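Local coordinates for putative uncharacterized protein (Photobacterium profundum, PDB 3R87) that is a hotdog-fold thioesterase of the 4-hydroxybenzoyl-CoA thioesterase family, which probably hydrolyses acyl thioesters, at residues E74-T80 against R93-P99; F29-F33 against V106-I110; V40-L46 against D127-M132; G86-T90 against L121-P125. All coordinates share one frame; numbering follows the deposited sequence.

All four contacts belong to one hotdog fold, a curved antiparallel sheet wrapped round a central helix. Contacts 1 and 2 touch, centres about 9 Å apart, because strands 89-97 and 106-115 are sheet neighbours. Contact 1 pairs strands 75-85 and 89-97. Contact 2 lays helix 28-41 on strand 106-115. Contact 3, about 19 Å from contact 2 between centres, packs the end of that helix and the start of 43-53 on helix 126-133. Contact 4, about 14 Å from contact 3 between centres, ties the start of 89-97 to the approach to helix 126-133. Along the chain, contacts 1 and 4 are nested inside contact 3. Contacts 1 and 2 build the core; contacts 3 and 4 fix the helix bearing magnesium-binding Asp-127.

Contact 1 (E74-T80 against R93-P99); sequences EICDIRT and RQEVWRP
Arg-79 lays its guanidinium flat on the indole of Trp-97, with the two planes 15° apart. NH1 of Arg-79 sits 3.3 Å from CD2 of Trp-97. CZ is over the five-membered ring in a cation-pi contact, and CD adds a CH-pi contact. The extended Arg-79 chain crosses the indole at about a right angle. Its NE makes a salt bridge to Asp-77 OD2 from above the carboxylate plane, and His-8 ND1 is hydrogen-bonded to the same oxygen. At the indole edge, in the ring plane, Trp-97 NE1 donates to the anti lone pair of Glu-95 OE1 (2.9 Å), which would restrain the ring's rotation. Arg-93 grips Glu-95 OE2 with two nitrogens. Arg-98 and Glu-74 form a side-on salt bridge, their planes nearly coplanar; Arg-98 NH2 is 2.8 Å from Glu-74 OE1, and NE bonds the other oxygen. On the other face, Gln-94 NE2 donates to Thr-80 OG1 (3.0 Å). Phe-33 O and Arg-37 also bond this amide. Ile-78 CD1 packs on Val-96 CG2. Asp-77 with Trp-97 and Arg-79 with Glu-95 are antiparallel hydrogen-bonded pairs of a beta hairpin. Strand 7-12 flanks 75-85, strand 106-115 flanks 89-97, and helix 28-41 packs on Ile-78 and Val-96.

Contact 2 (F29-F33 against V106-I110); sequences FLKYF and VIGDI
Helix 29-33 crosses over strand 106-110, with Phe-29 facing Val-106 and Phe-33 facing Gly-108. The short axes come within 10.1 Å, and their directions differ by 60°. No hydrogen bond joins the two segments; the contact is made by apolar side chains and the strand backbone at Gly-108. Its centre is Val-106 CG2, which stands over the middle of the Phe-29 ring. That methyl is 3.5 Å from the ring centroid and only 5° off the ring normal, a direct CH-pi contact. Val-106 CG1 lies anti to its own backbone N (chi1 -179°), which directs CG2 at Phe-29 and turns CG1 to Phe-33, 4.1 Å from its CZ. One valine thus meets both aromatic rings. The Phe-33 ring reaches on to the backbone of the strand, where CE2 is 3.8 Å from Gly-108 N. The glycine has no side chain, and this allows the ring to come close to the strand. Leu-30 lies toward Ile-110, but the detail is doubtful because both are modelled in alternate positions. Pro-27 of a second subunit packs on Leu-30. This is the central hotdog packing, the long helix lying on the concave face of the sheet. Strands 89-97 and 56-66 flank 106-115. The first brings Val-96 to Phe-29 and Phe-33; the second adds Phe-66 beside Phe-29 and Met-64 beside Leu-30 and Phe-33.

Contact 3 (V40-L46 against D127-M132); sequences VIDSDKL and DILASM
Ile-41 and Met-132 bring the two segments closest, with CA atoms 4.8 Å apart, where helix 28-41 breaks at Asp-42 before helix 43-53 and helix 127-132 packs against the break. Ser-131 OG donates to Ile-41 O at 2.6 Å, a short bond that reaches the carbonyl 34° out of its plane. With chi1 at -173°, Ser-131 turns its hydroxyl away from its own N and toward the end of the first helix. Asp-42 leaves that helix with positive phi and is the N-cap of the next, its OD2 accepting from Asp-44 N. Water 3 donates to both Asp-42 OD1 and Ser-131 OG, linking the cap to the serine. Waters 1 and 2 both lie by Val-40 O and are also in hydrogen-bonding reach of Ser-131 O and Met-132 O respectively. On the apolar side, Ile-41 spreads over two residues. Its CG2 meets Ile-128 CD1 at 3.8 Å, and its CG1 lies alongside Met-132 CG at 3.9 Å. Lys-45 CB also rests on Ile-128 CD1. The lysine chain then passes Ser-131, where Lys-45 CD is modelled a tight 3.5 Å from Ser-131 CB, a doubtful detail because its CG-CD bond is short. The chain bends at its end (chi4 -91°), so that NZ turns to Asp-127. In one of two deposited positions of Asp-127, Lys-45 NZ makes a salt bridge to Asp-127 OD2 at 3.2 Å, on the syn side. Phe-57 backs Ile-128 and Leu-46. Asp-127 is a magnesium ligand seen in this protein, although no metal is bound to this chain. The contact joins a hydroxyl grip on the helix end to a lysine that reaches a magnesium-binding carboxylate in one of its two positions.

Contact 4 (G86-T90 against L121-P125); sequences GKYKT and LQPVP
The Tyr-88 ring meets the backbone of Gln-122 and Pro-123 obliquely, and this is the close part of the contact. Its CD1 is 3.5 Å from Gln-122 C, and CE1 is 3.8 Å from Pro-123 CD. CG of Tyr-88 is set beside the backbone N (chi1 -61°), and this swings the ring back across the other segment. Leu-121 CB adds a looser touch on Tyr-88 CD1. The backbones join through one direct bond, Val-124 N to Lys-87 O at 2.9 Å, with the donor nearly in line with the carbonyl. The fit of Lys-87 on Pro-123 is doubtful as modelled. Within segment 86-90, Lys-87 NZ donates to Tyr-88 OH at 2.8 Å. Val-124 CG2 meets one of two positions of Thr-90 OG1 on the buried side. The contact ties the turn before strand 89-97 to the approach to helix 126-133, whose N-cap position is Pro-125. Elsewhere water joins the segments. Water 4 links Lys-87 O to Val-124 O, and water 5 lies between Tyr-88 O and Gln-122 O. Lys-87 and Leu-121 are exposed. Lys-87 O is gripped twice, by Val-124 N and by water 4, and with one direct bond between the backbones the rest of the polar joining is left to water.

Contact 1 (E74-T80 against R93-P99)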
loop_
_atom_site.group_PDB
_atom_site.type_symbol
_atom_site.label_atom_id
_atom_site.label_comp_id
_atom_site.label_asym_id
_atom_site.label_seq_id
_atom_site.Cartn_x
_atom_site.Cartn_y
_atom_site.Cartn_z
ATOM N N GLU A 74 -11.929 -11.869 -6.961
ATOM C CA GLU A 74 -11.681 -13.237 -6.559
ATOM C C GLU A 74 -11.500 -13.317 -5.051
ATOM O O GLU A 74 -10.859 -12.433 -4.453
ATOM C CB GLU A 74 -10.501 -13.836 -7.304
ATOM C CG GLU A 74 -10.822 -13.976 -8.775
ATOM C CD GLU A 74 -9.760 -14.562 -9.664
ATOM O OE1 GLU A 74 -10.146 -14.875 -10.840
ATOM O OE2 GLU A 74 -8.562 -14.574 -9.342
ATOM N N ILE A 75 -11.985 -14.404 -4.461
ATOM C CA ILE A 75 -11.651 -14.768 -3.117
ATOM C C ILE A 75 -10.675 -15.926 -3.225
ATOM O O ILE A 75 -11.046 -17.037 -3.593
ATOM C CB ILE A 75 -12.849 -15.094 -2.231
ATOM C CG1 ILE A 75 -13.813 -13.869 -2.179
ATOM C CG2 ILE A 75 -12.329 -15.442 -0.819
ATOM C CD1 ILE A 75 -15.101 -14.187 -1.418
ATOM N N CYS A 76 -9.415 -15.642 -2.973
ATOM C CA CYS A 76 -8.365 -16.651 -3.036
ATOM C C CYS A 76 -8.199 -17.302 -1.699
ATOM O O CYS A 76 -8.641 -16.808 -0.653
ATOM C CB CYS A 76 -7.068 -15.976 -3.414
ATOM S SG CYS A 76 -7.057 -15.371 -5.111
ATOM N N ASP A 77 -7.606 -18.500 -1.717
ATOM C CA ASP A 77 -7.227 -19.208 -0.498
ATOM C C ASP A 77 -5.728 -19.123 -0.339
ATOM O O ASP A 77 -4.984 -19.551 -1.226
ATOM C CB ASP A 77 -7.665 -20.668 -0.603
ATOM C CG ASP A 77 -7.541 -21.453 0.682
ATOM O OD1 ASP A 77 -7.356 -20.882 1.753
ATOM O OD2 ASP A 77 -7.645 -22.702 0.584
ATOM N N ILE A 78 -5.273 -18.564 0.778
ATOM C CA ILE A 78 -3.864 -18.609 1.133
ATOM C C ILE A 78 -3.661 -19.888 1.949
ATOM O O ILE A 78 -4.315 -20.068 2.968
ATOM C CB ILE A 78 -3.405 -17.383 1.938
ATOM C CG1 ILE A 78 -3.877 -16.078 1.346
ATOM C CG2 ILE A 78 -1.926 -17.478 2.177
ATOM C CD1 ILE A 78 -3.350 -15.863 -0.003
ATOM N N ARG A 79 -2.773 -20.745 1.475
ATOM C CA ARG A 79 -2.560 -22.073 2.081
ATOM C C ARG A 79 -1.163 -22.098 2.638
ATOM O O ARG A 79 -0.178 -21.913 1.881
ATOM C CB ARG A 79 -2.786 -23.133 1.024
ATOM C CG ARG A 79 -4.194 -23.121 0.492
ATOM C CD ARG A 79 -4.488 -24.269 -0.446
ATOM N NE ARG A 79 -5.842 -24.191 -0.928
ATOM C CZ ARG A 79 -6.324 -24.969 -1.890
ATOM N NH1 ARG A 79 -5.501 -25.872 -2.477
ATOM N NH2 ARG A 79 -7.566 -24.825 -2.284
ATOM N N THR A 80 -1.036 -22.352 3.934
ATOM C CA THR A 80 0.209 -22.174 4.656
ATOM C C THR A 80 0.555 -23.414 5.465
ATOM O O THR A 80 -0.306 -23.952 6.162
ATOM C CB THR A 80 0.057 -20.991 5.643
ATOM O OG1 THR A 80 -0.194 -19.796 4.900
ATOM C CG2 THR A 80 1.272 -20.761 6.512
ATOM N N ARG A 93 5.862 -22.534 4.029
ATOM C CA ARG A 93 5.463 -22.721 2.660
ATOM C C ARG A 93 4.101 -22.071 2.518
ATOM O O ARG A 93 3.172 -22.452 3.245
ATOM C CB ARG A 93 5.400 -24.210 2.294
ATOM C CG ARG A 93 4.838 -24.471 0.918
ATOM C CD ARG A 93 5.782 -24.020 -0.156
ATOM N NE ARG A 93 5.341 -24.476 -1.461
ATOM C CZ ARG A 93 6.164 -24.854 -2.427
ATOM N NH1 ARG A 93 7.504 -24.659 -2.360
ATOM N NH2 ARG A 93 5.607 -25.332 -3.523
ATOM N N GLN A 94 3.938 -21.124 1.596
ATOM C CA GLN A 94 2.709 -20.406 1.453
ATOM C C GLN A 94 2.331 -20.329 0.006
ATOM O O GLN A 94 3.199 -20.104 -0.868
ATOM C CB GLN A 94 2.763 -19.014 2.104
ATOM C CG GLN A 94 3.198 -19.104 3.557
ATOM C CD GLN A 94 3.007 -17.809 4.292
ATOM O OE1 GLN A 94 3.966 -17.032 4.436
ATOM N NE2 GLN A 94 1.783 -17.531 4.709
ATOM N N GLU A 95 1.052 -20.505 -0.315
ATOM C CA GLU A 95 0.603 -20.536 -1.671
ATOM C C GLU A 95 -0.714 -19.805 -1.820
ATOM O O GLU A 95 -1.590 -19.916 -0.967
ATOM C CB GLU A 95 0.410 -21.984 -2.176
ATOM C CG GLU A 95 1.719 -22.786 -2.063
ATOM C CD GLU A 95 1.646 -24.189 -2.569
ATOM O OE1 GLU A 95 0.542 -24.652 -2.981
ATOM O OE2 GLU A 95 2.708 -24.868 -2.555
ATOM N N VAL A 96 -0.866 -19.057 -2.914
ATOM C CA VAL A 96 -2.152 -18.443 -3.264
ATOM C C VAL A 96 -2.844 -19.303 -4.280
ATOM O O VAL A 96 -2.286 -19.572 -5.355
ATOM C CB VAL A 96 -1.904 -17.044 -3.920
ATOM C CG1 VAL A 96 -3.235 -16.448 -4.340
ATOM C CG2 VAL A 96 -1.089 -16.141 -3.046
ATOM N N TRP A 97 -4.084 -19.720 -3.961
ATOM C CA TRP A 97 -4.871 -20.539 -4.891
ATOM C C TRP A 97 -6.118 -19.736 -5.309
ATOM O O TRP A 97 -6.959 -19.357 -4.455
ATOM C CB TRP A 97 -5.308 -21.843 -4.182
ATOM C CG TRP A 97 -4.159 -22.808 -4.105
ATOM C CD1 TRP A 97 -3.030 -22.702 -3.346
ATOM C CD2 TRP A 97 -4.019 -24.021 -4.836
ATOM N NE1 TRP A 97 -2.210 -23.788 -3.559
ATOM C CE2 TRP A 97 -2.806 -24.598 -4.484
ATOM C CE3 TRP A 97 -4.839 -24.672 -5.797
ATOM C CZ2 TRP A 97 -2.358 -25.821 -5.014
ATOM C CZ3 TRP A 97 -4.416 -25.875 -6.298
ATOM C CH2 TRP A 97 -3.204 -26.442 -5.913
ATOM N N ARG A 98 -6.255 -19.530 -6.603
ATOM C CA ARG A 98 -7.448 -18.916 -7.179
ATOM C C ARG A 98 -8.615 -19.871 -7.092
ATOM O O ARG A 98 -8.420 -21.126 -7.041
ATOM C CB ARG A 98 -7.235 -18.507 -8.610
ATOM C CG ARG A 98 -6.152 -17.407 -8.772
ATOM C CD ARG A 98 -5.859 -17.088 -10.189
ATOM N NE ARG A 98 -6.996 -16.440 -10.858
ATOM C CZ ARG A 98 -7.235 -16.432 -12.184
ATOM N NH1 ARG A 98 -6.425 -17.078 -13.051
ATOM N NH2 ARG A 98 -8.285 -15.800 -12.672
ATOM N N PRO A 99 -9.850 -19.395 -7.096
ATOM C CA PRO A 99 -11.018 -20.309 -6.950
ATOM C C PRO A 99 -11.057 -21.353 -8.019
ATOM O O PRO A 99 -11.011 -21.082 -9.210
ATOM C CB PRO A 99 -12.197 -19.347 -7.081
ATOM C CG PRO A 99 -11.701 -18.020 -6.984
ATOM C CD PRO A 99 -10.243 -17.984 -7.138
#

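Contact 2 (F29-F33 against V106-I110)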
loop_
_atom_site.group_PDB
_atom_site.type_symbol
_atom_site.label_atom_id
_atom_site.label_comp_id
_atom_site.label_asym_id
_atom_site.label_seq_id
_atom_site.Cartn_x
_atom_site.Cartn_y
_atom_site.Cartn_z
ATOM N N PHE A 29 1.228 -9.930 -2.738
ATOM C CA PHE A 29 1.141 -11.306 -2.282
ATOM C C PHE A 29 1.888 -11.527 -0.988
ATOM O O PHE A 29 1.466 -12.360 -0.151
ATOM C CB PHE A 29 1.584 -12.265 -3.382
ATOM C CG PHE A 29 0.699 -12.256 -4.569
ATOM C CD1 PHE A 29 -0.643 -12.675 -4.487
ATOM C CD2 PHE A 29 1.143 -11.813 -5.803
ATOM C CE1 PHE A 29 -1.447 -12.715 -5.577
ATOM C CE2 PHE A 29 0.332 -11.849 -6.922
ATOM C CZ PHE A 29 -0.981 -12.316 -6.833
ATOM N N LEU A 30 3.023 -10.845 -0.775
ATOM C CA LEU A 30 3.705 -10.998 0.492
ATOM C C LEU A 30 2.917 -10.447 1.649
ATOM O O LEU A 30 3.042 -10.934 2.783
ATOM C CB LEU A 30 5.125 -10.424 0.506
ATOM C CG LEU A 30 6.238 -11.307 -0.056
ATOM C CD1 LEU A 30 7.388 -10.281 -0.364
ATOM C CD2 LEU A 30 6.550 -12.514 0.828
ATOM N N LYS A 31 2.070 -9.425 1.394
ATOM C CA LYS A 31 1.163 -8.956 2.453
ATOM C C LYS A 31 0.186 -10.080 2.854
ATOM O O LYS A 31 -0.072 -10.290 4.045
ATOM C CB LYS A 31 0.353 -7.735 1.976
ATOM C CG LYS A 31 1.192 -6.556 1.649
ATOM C CD LYS A 31 0.365 -5.394 1.121
ATOM C CE LYS A 31 1.280 -4.190 0.782
ATOM N NZ LYS A 31 0.557 -2.861 0.766
ATOM N N TYR A 32 -0.393 -10.742 1.836
ATOM C CA TYR A 32 -1.364 -11.779 2.139
ATOM C C TYR A 32 -0.699 -12.921 2.910
ATOM O O TYR A 32 -1.304 -13.488 3.810
ATOM C CB TYR A 32 -1.955 -12.343 0.857
ATOM C CG TYR A 32 -2.536 -11.293 -0.099
ATOM C CD1 TYR A 32 -2.972 -10.027 0.322
ATOM C CD2 TYR A 32 -2.587 -11.596 -1.446
ATOM C CE1 TYR A 32 -3.397 -9.100 -0.615
ATOM C CE2 TYR A 32 -3.025 -10.674 -2.393
ATOM C CZ TYR A 32 -3.404 -9.403 -1.951
ATOM O OH TYR A 32 -3.757 -8.497 -2.905
ATOM N N PHE A 33 0.555 -13.248 2.546
ATOM C CA PHE A 33 1.277 -14.270 3.259
ATOM C C PHE A 33 1.504 -13.868 4.705
ATOM O O PHE A 33 1.414 -14.696 5.604
ATOM C CB PHE A 33 2.563 -14.610 2.561
ATOM C CG PHE A 33 2.440 -15.352 1.261
ATOM C CD1 PHE A 33 1.261 -15.961 0.842
ATOM C CD2 PHE A 33 3.553 -15.517 0.447
ATOM C CE1 PHE A 33 1.185 -16.720 -0.300
ATOM C CE2 PHE A 33 3.469 -16.282 -0.724
ATOM C CZ PHE A 33 2.292 -16.873 -1.107
ATOM N N VAL A 106 0.668 -18.382 -6.917
ATOM C CA VAL A 106 1.850 -17.790 -6.293
ATOM C C VAL A 106 2.342 -18.779 -5.257
ATOM O O VAL A 106 1.517 -19.318 -4.484
ATOM C CB VAL A 106 1.565 -16.429 -5.668
ATOM C CG1 VAL A 106 2.838 -15.832 -5.038
ATOM C CG2 VAL A 106 0.941 -15.482 -6.664
ATOM N N ILE A 107 3.632 -18.986 -5.199
ATOM C CA ILE A 107 4.298 -19.842 -4.216
ATOM C C ILE A 107 5.344 -19.029 -3.500
ATOM O O ILE A 107 6.146 -18.343 -4.164
ATOM C CB ILE A 107 4.925 -21.049 -4.886
ATOM C CG1 ILE A 107 3.859 -21.928 -5.538
ATOM C CG2 ILE A 107 5.797 -21.836 -3.852
ATOM C CD1 ILE A 107 4.390 -22.978 -6.516
ATOM N N GLY A 108 5.435 -19.161 -2.186
ATOM C CA GLY A 108 6.517 -18.577 -1.409
ATOM C C GLY A 108 7.098 -19.588 -0.457
ATOM O O GLY A 108 6.366 -20.311 0.250
ATOM N N ASP A 109 8.425 -19.624 -0.396
ATOM C CA ASP A 109 9.171 -20.291 0.651
ATOM C C ASP A 109 9.792 -19.203 1.506
ATOM O O ASP A 109 10.629 -18.413 1.000
ATOM C CB ASP A 109 10.288 -21.187 0.069
ATOM C CG ASP A 109 9.782 -22.301 -0.802
ATOM O OD1 ASP A 109 8.905 -23.019 -0.353
ATOM O OD2 ASP A 109 10.328 -22.470 -1.948
ATOM N N ILE A 110 9.355 -19.072 2.744
ATOM C CA ILE A 110 9.696 -17.965 3.619
ATOM C C ILE A 110 10.452 -18.446 4.817
ATOM O O ILE A 110 10.082 -19.472 5.420
ATOM C CB ILE A 110 8.448 -17.168 4.022
ATOM C CG1 ILE A 110 7.990 -16.153 2.958
ATOM C CG2 ILE A 110 8.693 -16.459 5.343
ATOM C CD1 ILE A 110 7.694 -16.401 1.901
#

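Contact 3 (V40-L46 against D127-M132)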
loop_
_atom_site.group_PDB
_atom_site.type_symbol
_atom_site.label_atom_id
_atom_site.label_comp_id
_atom_site.label_asym_id
_atom_site.label_seq_id
_atom_site.Cartn_x
_atom_site.Cartn_y
_atom_site.Cartn_z
ATOM N N VAL A 40 -2.034 -18.199 11.769
ATOM C CA VAL A 40 -1.469 -19.431 12.321
ATOM C C VAL A 40 -0.977 -19.174 13.731
ATOM O O VAL A 40 -1.219 -19.979 14.659
ATOM C CB VAL A 40 -0.386 -20.002 11.435
ATOM C CG1 VAL A 40 0.301 -21.183 12.105
ATOM C CG2 VAL A 40 -0.916 -20.385 10.102
ATOM N N ILE A 41 -0.262 -18.075 13.933
ATOM C CA ILE A 41 0.374 -17.771 15.199
ATOM C C ILE A 41 -0.602 -17.322 16.291
ATOM O O ILE A 41 -0.458 -17.694 17.448
ATOM C CB ILE A 41 1.467 -16.698 14.982
ATOM C CG1 ILE A 41 2.613 -17.232 14.112
ATOM C CG2 ILE A 41 1.975 -16.168 16.344
ATOM C CD1 ILE A 41 3.476 -16.129 13.543
ATOM N N ASP A 42 -1.612 -16.553 15.890
ATOM C CA ASP A 42 -2.594 -15.839 16.685
ATOM C C ASP A 42 -2.112 -14.400 16.814
ATOM O O ASP A 42 -1.108 -14.092 17.504
ATOM C CB ASP A 42 -2.844 -16.450 18.076
ATOM C CG ASP A 42 -4.022 -15.824 18.772
ATOM O OD1 ASP A 42 -4.581 -16.531 19.588
ATOM O OD2 ASP A 42 -4.247 -14.692 18.707
ATOM N N SER A 43 -2.826 -13.473 16.180
ATOM C CA SER A 43 -2.400 -12.096 16.180
ATOM C C SER A 43 -2.428 -11.475 17.573
ATOM O O SER A 43 -1.651 -10.583 17.849
ATOM C CB SER A 43 -3.333 -11.316 15.219
ATOM O OG SER A 43 -4.694 -11.620 15.466
ATOM N N ASP A 44 -3.330 -11.930 18.464
ATOM C CA ASP A 44 -3.334 -11.401 19.784
ATOM C C ASP A 44 -2.066 -11.724 20.546
ATOM O O ASP A 44 -1.561 -10.946 21.336
ATOM C CB ASP A 44 -4.546 -11.960 20.596
ATOM C CG ASP A 44 -5.832 -11.302 20.255
ATOM O OD1 ASP A 44 -5.868 -10.192 19.658
ATOM O OD2 ASP A 44 -6.865 -11.815 20.715
ATOM N N LYS A 45 -1.549 -12.935 20.293
ATOM C CA LYS A 45 -0.257 -13.323 20.897
ATOM C C LYS A 45 0.875 -12.534 20.351
ATOM O O LYS A 45 1.782 -12.169 21.063
ATOM C CB LYS A 45 0.021 -14.796 20.701
ATOM C CG LYS A 45 -1.008 -15.676 21.420
ATOM C CD LYS A 45 -0.516 -16.914 21.708
ATOM C CE LYS A 45 -1.567 -17.594 22.624
ATOM N NZ LYS A 45 -1.368 -17.405 24.109
ATOM N N LEU A 46 0.840 -12.208 19.028
ATOM C CA LEU A 46 1.862 -11.341 18.470
ATOM C C LEU A 46 1.792 -9.936 19.114
ATOM O O LEU A 46 2.816 -9.361 19.398
ATOM C CB LEU A 46 1.655 -11.198 16.965
ATOM C CG LEU A 46 1.981 -12.407 16.174
ATOM C CD1 LEU A 46 1.608 -12.186 14.705
ATOM C CD2 LEU A 46 3.430 -12.863 16.311
ATOM N N ASP A 127 5.450 -19.973 23.996
ATOM C CA ASP A 127 4.018 -19.699 23.890
ATOM C C ASP A 127 3.560 -19.457 22.477
ATOM O O ASP A 127 2.418 -19.826 22.125
ATOM C CB ASP A 127 3.700 -18.457 24.634
ATOM C CG ASP A 127 2.178 -18.265 24.800
ATOM O OD1 ASP A 127 1.394 -19.174 25.206
ATOM O OD2 ASP A 127 1.751 -17.146 24.482
ATOM N N ILE A 128 4.448 -18.903 21.646
ATOM C CA ILE A 128 4.158 -18.758 20.219
ATOM C C ILE A 128 4.120 -20.114 19.576
ATOM O O ILE A 128 3.208 -20.435 18.816
ATOM C CB ILE A 128 5.151 -17.810 19.558
ATOM C CG1 ILE A 128 5.013 -16.384 20.094
ATOM C CG2 ILE A 128 5.017 -17.879 18.049
ATOM C CD1 ILE A 128 3.719 -15.693 19.737
ATOM N N LEU A 129 5.160 -20.955 19.878
ATOM C CA LEU A 129 5.153 -22.295 19.280
ATOM C C LEU A 129 3.909 -23.084 19.734
ATOM O O LEU A 129 3.309 -23.766 18.925
ATOM C CB LEU A 129 6.422 -23.067 19.696
ATOM C CG LEU A 129 7.785 -22.520 19.205
ATOM C CD1 LEU A 129 8.994 -23.230 19.921
ATOM C CD2 LEU A 129 7.799 -22.664 17.702
ATOM N N ALA A 130 3.523 -22.923 20.967
ATOM C CA ALA A 130 2.309 -23.627 21.454
ATOM C C ALA A 130 1.095 -23.213 20.662
ATOM O O ALA A 130 0.273 -24.046 20.306
ATOM C CB ALA A 130 2.120 -23.332 22.919
ATOM N N SER A 131 0.988 -21.893 20.435
ATOM C CA SER A 131 -0.144 -21.357 19.736
ATOM C C SER A 131 -0.159 -21.923 18.311
ATOM O O SER A 131 -1.192 -22.221 17.732
ATOM C CB SER A 131 -0.170 -19.836 19.818
ATOM O OG SER A 131 -1.311 -19.317 19.297
ATOM N N MET A 132 1.021 -21.882 17.685
ATOM C CA MET A 132 1.152 -22.374 16.313
ATOM C C MET A 132 0.757 -23.802 16.191
ATOM O O MET A 132 0.135 -24.178 15.179
ATOM C CB MET A 132 2.606 -22.262 15.833
ATOM C CG MET A 132 3.041 -20.804 15.589
ATOM S SD MET A 132 4.803 -20.579 15.385
ATOM C CE MET A 132 5.173 -21.623 13.960
HETATM O O HOH W 1 -3.115 -20.063 16.667
HETATM O O HOH W 2 -2.414 -22.447 14.578
HETATM O O HOH W 3 -3.818 -19.428 20.065
#

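Contact 4 (G86-T90 against L121-P125)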
loop_
_atom_site.group_PDB
_atom_site.type_symbol
_atom_site.label_atom_id
_atom_site.label_comp_id
_atom_site.label_asym_id
_atom_site.label_seq_id
_atom_site.Cartn_x
_atom_site.Cartn_y
_atom_site.Cartn_z
ATOM N N GLY A 86 15.444 -25.728 13.922
ATOM C CA GLY A 86 16.138 -25.240 15.113
ATOM C C GLY A 86 15.323 -24.297 15.981
ATOM O O GLY A 86 14.129 -23.961 15.669
ATOM N N LYS A 87 16.007 -23.713 16.967
ATOM C CA LYS A 87 15.423 -22.737 17.944
ATOM C C LYS A 87 15.130 -21.324 17.417
ATOM O O LYS A 87 14.282 -20.615 18.036
ATOM C CB LYS A 87 16.426 -22.628 19.138
ATOM C CG LYS A 87 16.009 -21.776 20.381
ATOM C CD LYS A 87 16.934 -22.075 21.654
ATOM C CE LYS A 87 18.385 -21.594 21.768
ATOM N NZ LYS A 87 18.711 -20.229 22.396
ATOM N N TYR A 88 15.768 -20.910 16.315
ATOM C CA TYR A 88 15.727 -19.556 15.812
ATOM C C TYR A 88 14.875 -19.369 14.590
ATOM O O TYR A 88 14.183 -18.345 14.511
ATOM C CB TYR A 88 17.136 -18.972 15.546
ATOM C CG TYR A 88 17.953 -18.911 16.817
ATOM C CD1 TYR A 88 17.868 -17.789 17.688
ATOM C CD2 TYR A 88 18.734 -20.003 17.195
ATOM C CE1 TYR A 88 18.587 -17.755 18.885
ATOM C CE2 TYR A 88 19.497 -20.010 18.415
ATOM C CZ TYR A 88 19.407 -18.870 19.246
ATOM O OH TYR A 88 20.124 -18.801 20.443
ATOM N N LYS A 89 14.867 -20.342 13.663
ATOM C CA LYS A 89 14.276 -20.215 12.332
ATOM C C LYS A 89 12.932 -20.964 12.298
ATOM O O LYS A 89 12.756 -22.062 12.901
ATOM C CB LYS A 89 15.162 -20.933 11.325
ATOM C CG LYS A 89 16.612 -20.477 11.368
ATOM C CD LYS A 89 17.371 -20.985 10.162
ATOM C CE LYS A 89 16.997 -20.178 8.922
ATOM N NZ LYS A 89 17.948 -20.310 7.775
ATOM N N THR A 90 12.031 -20.415 11.496
ATOM C CA THR A 90 10.798 -21.072 11.119
ATOM C C THR A 90 10.705 -20.990 9.606
ATOM O O THR A 90 10.888 -19.916 9.024
ATOM C CB THR A 90 9.566 -20.456 11.808
ATOM O OG1 THR A 90 9.737 -20.492 13.210
ATOM C CG2 THR A 90 8.344 -21.361 11.536
ATOM N N LEU A 121 18.803 -11.709 17.237
ATOM C CA LEU A 121 18.034 -12.931 17.050
ATOM C C LEU A 121 17.717 -13.547 18.374
ATOM O O LEU A 121 18.572 -13.618 19.271
ATOM C CB LEU A 121 18.794 -14.001 16.236
ATOM C CG LEU A 121 19.120 -13.738 14.780
ATOM C CD1 LEU A 121 20.097 -14.900 14.334
ATOM C CD2 LEU A 121 17.852 -13.712 13.947
ATOM N N GLN A 122 16.494 -14.029 18.493
ATOM C CA GLN A 122 16.044 -14.615 19.749
ATOM C C GLN A 122 15.413 -15.960 19.373
ATOM O O GLN A 122 14.824 -16.144 18.280
ATOM C CB GLN A 122 14.940 -13.792 20.447
ATOM C CG GLN A 122 15.441 -12.365 20.777
ATOM C CD GLN A 122 16.563 -12.313 21.807
ATOM O OE1 GLN A 122 17.454 -11.390 21.754
ATOM N NE2 GLN A 122 16.547 -13.256 22.724
ATOM N N PRO A 123 15.395 -16.910 20.282
ATOM C CA PRO A 123 14.658 -18.214 20.019
ATOM C C PRO A 123 13.097 -17.912 19.876
ATOM O O PRO A 123 12.598 -16.997 20.521
ATOM C CB PRO A 123 14.900 -19.018 21.315
ATOM C CG PRO A 123 16.199 -18.433 21.800
ATOM C CD PRO A 123 16.065 -16.920 21.606
ATOM N N VAL A 124 12.375 -18.715 19.104
ATOM C CA VAL A 124 10.889 -18.554 19.024
ATOM C C VAL A 124 10.310 -18.846 20.406
ATOM O O VAL A 124 10.566 -19.896 20.961
ATOM C CB VAL A 124 10.156 -19.481 18.049
ATOM C CG1 VAL A 124 8.638 -19.211 18.028
ATOM C CG2 VAL A 124 10.742 -19.412 16.639
ATOM N N PRO A 125 9.540 -17.913 21.015
ATOM C CA PRO A 125 9.009 -18.188 22.370
ATOM C C PRO A 125 8.145 -19.421 22.391
ATOM O O PRO A 125 7.337 -19.674 21.495
ATOM C CB PRO A 125 8.231 -16.905 22.665
ATOM C CG PRO A 125 8.894 -15.831 21.845
ATOM C CD PRO A 125 9.244 -16.537 20.532
HETATM O O HOH W 4 12.458 -21.802 20.037
HETATM O O HOH W 5 15.229 -15.961 15.592
#